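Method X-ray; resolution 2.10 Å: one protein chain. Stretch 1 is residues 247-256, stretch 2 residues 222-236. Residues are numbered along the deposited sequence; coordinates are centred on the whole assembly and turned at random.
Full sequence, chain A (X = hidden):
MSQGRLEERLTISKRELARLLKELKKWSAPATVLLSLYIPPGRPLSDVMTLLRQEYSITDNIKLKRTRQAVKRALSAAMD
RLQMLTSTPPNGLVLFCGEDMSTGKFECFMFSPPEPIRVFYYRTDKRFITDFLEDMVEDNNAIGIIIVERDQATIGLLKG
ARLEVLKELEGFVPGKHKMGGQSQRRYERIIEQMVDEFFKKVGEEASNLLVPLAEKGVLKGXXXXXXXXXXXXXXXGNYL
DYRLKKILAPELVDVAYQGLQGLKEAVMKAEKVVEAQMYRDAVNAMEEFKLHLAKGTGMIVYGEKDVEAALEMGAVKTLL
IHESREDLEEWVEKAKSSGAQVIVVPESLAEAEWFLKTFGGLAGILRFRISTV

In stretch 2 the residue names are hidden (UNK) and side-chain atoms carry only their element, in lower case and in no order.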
# COMPACT_ATOMS: atom_id res chain seq x y z
N ILE A 247 2.35 11.31 17.25
CA ILE A 247 1.16 10.57 16.80
C ILE A 247 1.17 9.15 17.32
O ILE A 247 0.60 8.23 16.72
CB ILE A 247 1.06 10.54 15.26
CG1 ILE A 247 2.33 9.95 14.65
CG2 ILE A 247 0.82 11.96 14.70
CD1 ILE A 247 2.23 9.72 13.17
N LEU A 248 1.84 8.97 18.45
CA LEU A 248 1.85 7.69 19.14
C LEU A 248 0.44 7.45 19.67
O LEU A 248 -0.18 8.36 20.22
CB LEU A 248 2.84 7.76 20.31
CG LEU A 248 3.90 6.67 20.32
CD1 LEU A 248 3.25 5.31 20.57
CD2 LEU A 248 4.67 6.67 19.01
N ALA A 249 -0.07 6.23 19.50
CA ALA A 249 -1.35 5.90 20.10
C ALA A 249 -1.16 6.00 21.61
O ALA A 249 -0.10 5.64 22.13
CB ALA A 249 -1.87 4.49 19.67
N PRO A 250 -2.18 6.49 22.32
CA PRO A 250 -2.01 6.82 23.73
C PRO A 250 -1.56 5.62 24.57
O PRO A 250 -0.74 5.77 25.46
CB PRO A 250 -3.41 7.27 24.15
CG PRO A 250 -4.34 6.55 23.19
CD PRO A 250 -3.59 6.51 21.89
N GLU A 251 -2.09 4.44 24.25
CA GLU A 251 -1.92 3.26 25.09
C GLU A 251 -0.92 2.29 24.48
O GLU A 251 -0.99 1.98 23.29
CB GLU A 251 -3.27 2.57 25.27
CG GLU A 251 -3.42 1.75 26.55
CD GLU A 251 -4.15 2.51 27.65
OE1 GLU A 251 -3.99 3.74 27.74
OE2 GLU A 251 -4.88 1.85 28.43
N LEU A 252 0.00 1.80 25.30
CA LEU A 252 0.96 0.80 24.87
C LEU A 252 0.27 -0.54 24.87
O LEU A 252 -0.54 -0.81 25.76
CB LEU A 252 2.15 0.77 25.83
CG LEU A 252 2.96 2.06 25.95
CD1 LEU A 252 4.16 1.85 26.83
CD2 LEU A 252 3.39 2.55 24.58
N VAL A 253 0.60 -1.40 23.91
CA VAL A 253 -0.12 -2.66 23.76
C VAL A 253 0.72 -3.87 24.13
O VAL A 253 1.81 -4.05 23.59
CB VAL A 253 -0.61 -2.84 22.31
CG1 VAL A 253 -1.26 -4.21 22.12
CG2 VAL A 253 -1.56 -1.71 21.92
N ASP A 254 0.21 -4.70 25.05
CA ASP A 254 0.88 -5.92 25.46
C ASP A 254 0.69 -7.02 24.45
O ASP A 254 -0.43 -7.41 24.13
CB ASP A 254 0.38 -6.38 26.83
CG ASP A 254 0.65 -5.36 27.91
OD1 ASP A 254 1.84 -5.24 28.31
OD2 ASP A 254 -0.30 -4.66 28.32
N VAL A 255 1.80 -7.51 23.93
CA VAL A 255 1.78 -8.49 22.87
C VAL A 255 2.92 -9.45 23.16
O VAL A 255 3.97 -9.04 23.66
CB VAL A 255 1.97 -7.76 21.54
CG1 VAL A 255 2.82 -8.52 20.60
CG2 VAL A 255 0.62 -7.40 20.94
N ALA A 256 2.73 -10.72 22.85
CA ALA A 256 3.68 -11.76 23.19
C ALA A 256 4.67 -12.08 22.08
O ALA A 256 5.77 -12.57 22.35
CB ALA A 256 2.93 -13.04 23.60
N UNK A 222 1.01 5.66 15.33
CA UNK A 222 1.98 4.59 15.57
C UNK A 222 1.58 3.83 16.80
O UNK A 222 1.30 4.42 17.84
c UNK A 222 3.41 5.15 15.76
c UNK A 222 4.42 4.01 16.06
c UNK A 222 3.82 5.95 14.51
N UNK A 223 1.52 2.52 16.68
CA UNK A 223 1.28 1.68 17.84
C UNK A 223 2.62 1.16 18.31
O UNK A 223 3.42 0.63 17.51
c UNK A 223 0.31 -0.49 18.65
c UNK A 223 0.38 0.49 17.48
c UNK A 223 -1.03 0.98 17.11
c UNK A 223 -1.87 -0.08 16.41
N UNK A 224 2.90 1.32 19.60
CA UNK A 224 4.07 0.65 20.16
C UNK A 224 3.56 -0.51 21.04
O UNK A 224 2.72 -0.30 21.90
c UNK A 224 6.19 0.82 21.58
c UNK A 224 5.53 2.70 20.06
c UNK A 224 5.01 1.60 20.96
N UNK A 225 4.05 -1.71 20.77
CA UNK A 225 3.63 -2.91 21.49
C UNK A 225 4.85 -3.74 21.90
O UNK A 225 5.96 -3.45 21.51
c UNK A 225 2.73 -3.76 20.62
N UNK A 226 4.60 -4.79 22.67
CA UNK A 226 5.66 -5.69 23.05
C UNK A 226 5.35 -6.34 24.37
O UNK A 226 4.41 -5.94 25.07
N UNK A 227 6.12 -7.37 24.73
CA UNK A 227 5.92 -7.97 26.05
C UNK A 227 6.69 -7.22 27.13
O UNK A 227 7.75 -6.64 26.86
c UNK A 227 6.48 -9.38 25.86
c UNK A 227 7.09 -8.11 23.90
c UNK A 227 7.57 -9.20 24.83
N UNK A 228 6.15 -7.21 28.34
CA UNK A 228 6.85 -6.63 29.48
C UNK A 228 7.12 -5.15 29.35
O UNK A 228 6.38 -4.42 28.66
N UNK A 229 8.18 -4.70 30.00
CA UNK A 229 8.39 -3.27 30.23
C UNK A 229 9.17 -2.55 29.13
O UNK A 229 9.20 -1.32 29.09
c UNK A 229 9.39 -1.97 33.74
c UNK A 229 8.67 -1.89 32.41
c UNK A 229 9.09 -3.08 31.57
c UNK A 229 7.16 -1.85 32.62
N UNK A 230 9.79 -3.30 28.23
CA UNK A 230 10.71 -2.67 27.28
C UNK A 230 10.09 -1.52 26.46
O UNK A 230 10.74 -0.49 26.21
c UNK A 230 11.35 -3.70 26.37
N UNK A 231 8.83 -1.70 26.06
CA UNK A 231 8.13 -0.71 25.23
C UNK A 231 7.92 0.62 25.97
O UNK A 231 7.94 1.69 25.35
c UNK A 231 3.67 -2.76 26.55
c UNK A 231 6.79 -1.28 24.73
n UNK A 231 4.05 -4.14 26.97
c UNK A 231 4.53 -2.27 25.38
c UNK A 231 5.85 -1.69 25.88
N UNK A 232 7.69 0.54 27.28
CA UNK A 232 7.58 1.75 28.10
C UNK A 232 8.93 2.49 28.12
O UNK A 232 8.99 3.71 27.94
c UNK A 232 5.77 0.77 29.67
n UNK A 232 4.09 0.17 31.34
o UNK A 232 5.73 1.62 31.91
c UNK A 232 5.19 0.89 31.08
c UNK A 232 7.16 1.41 29.54
N UNK A 233 10.01 1.74 28.33
CA UNK A 233 11.35 2.31 28.30
C UNK A 233 11.62 2.93 26.93
O UNK A 233 12.10 4.06 26.82
o UNK A 233 13.82 -1.08 29.63
c UNK A 233 12.41 1.25 28.67
o UNK A 233 13.40 -0.62 31.73
c UNK A 233 13.23 -0.41 30.50
c UNK A 233 12.22 0.69 30.10
N UNK A 234 11.28 2.20 25.88
CA UNK A 234 11.53 2.66 24.52
C UNK A 234 10.84 3.99 24.24
O UNK A 234 11.41 4.89 23.62
c UNK A 234 12.70 2.35 20.17
c UNK A 234 11.61 2.76 19.42
c UNK A 234 10.16 2.44 21.32
c UNK A 234 11.24 2.02 22.09
c UNK A 234 10.33 2.81 20.00
c UNK A 234 12.51 1.98 21.50
c UNK A 234 11.05 1.62 23.51
N UNK A 235 9.60 4.10 24.70
CA UNK A 235 8.81 5.30 24.45
C UNK A 235 9.26 6.48 25.30
O UNK A 235 9.27 7.62 24.85
c UNK A 235 6.56 6.29 24.86
c UNK A 235 6.76 4.35 23.38
c UNK A 235 7.30 5.02 24.62
N UNK A 236 9.67 6.22 26.52
CA UNK A 236 10.10 7.31 27.39
C UNK A 236 11.46 7.92 27.01
O UNK A 236 11.73 9.07 27.34
o UNK A 236 7.70 6.05 31.45
c UNK A 236 8.72 6.49 29.35
c UNK A 236 10.10 6.85 28.84
c UNK A 236 8.75 5.98 30.78
o UNK A 236 9.84 5.52 31.22
O HOH W 1 0.96 2.66 21.31
O HOH W 2 3.42 -7.94 28.68

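Position 222 carries three side-chain carbons, one bearing the other two: a fork at CB, hence Val222. Its N donates to Ile247 O (3.0 Å, 139°) and its O accepts from Ala249 N (2.8 Å, 175°), so the backbone brackets Leu248, whose CD2 lies 3.8 Å from Val222 CB.

Position 223 has four carbons, forked at the first with one arm two carbons long, which defines Ile223. CA-to-CB points away from stretch 1, yet CG2 comes within 4.0 Å of Val253 CG2.

Position 224 repeats the three-carbon fork: Val224. Its CG2 meets Leu248 CD1 at 3.5 Å, and its O accepts from Val253 N (3.1 Å, 167°). A water accepts from Val224 N at 2.9 Å and lies 2.9 Å from Glu251 O, filling space where the two backbones separate.

Position 225 shows a single carbon, so Ala225; its CB is 3.9 Å from Val253 CB and 4.2 Å from Val255 CB.

Position 226 has no side-chain atom and is Gly226. Its phi/psi of 152/169 would jam a CB against the preceding carbonyl oxygen. Gly226 N donates to Val253 O (3.0 Å, 145°), while Val255 N gives Gly226 O a weak bond of 3.3 Å.

At 227, three carbons close a ring onto the backbone N: Pro227. That N has no hydrogen, so its 2.9 Å approach to Val255 O is not a hydrogen bond.

Position 228 is again bare, and its positive phi (63°) favours glycine: Gly228. Position 229 has four carbons forked at the second, Leu229, and 230 one carbon, Ala230; neither touches stretch 1.

Position 231 has four carbons in a row ending in nitrogen, 2.8 Å from Asp254 OD1: Lys231. NZ forms a salt bridge there and also donates to Gly226 O (2.6 Å) and Gly228 O (2.9 Å).

Position 232 has three carbons, the third carrying one oxygen and one nitrogen: Gln232, with CG 3.4 Å from Leu252 CD1. At 233, three carbons ending in two oxygens give Glu233, and at 234 one carbon leading to a six-carbon ring gives Phe234; both lie beyond contact.

Position 235, a three-carbon fork, is Val235, with CG2 4.0 Å from Leu252 CD2. Position 236 matches 233: Glu236, without contact.

The contact combines a single bridge at Leu248–Val222 with a parallel pairing at Val253–Ala225, the register shifting by two between them. Leu252 reaches both strand and helix, while Lys231 ties the glycine-containing turn to Asp254. Together the stretches bury 755 Å².

Stretch 2, residues 222-236: VIVAGPGLAKQEFVE
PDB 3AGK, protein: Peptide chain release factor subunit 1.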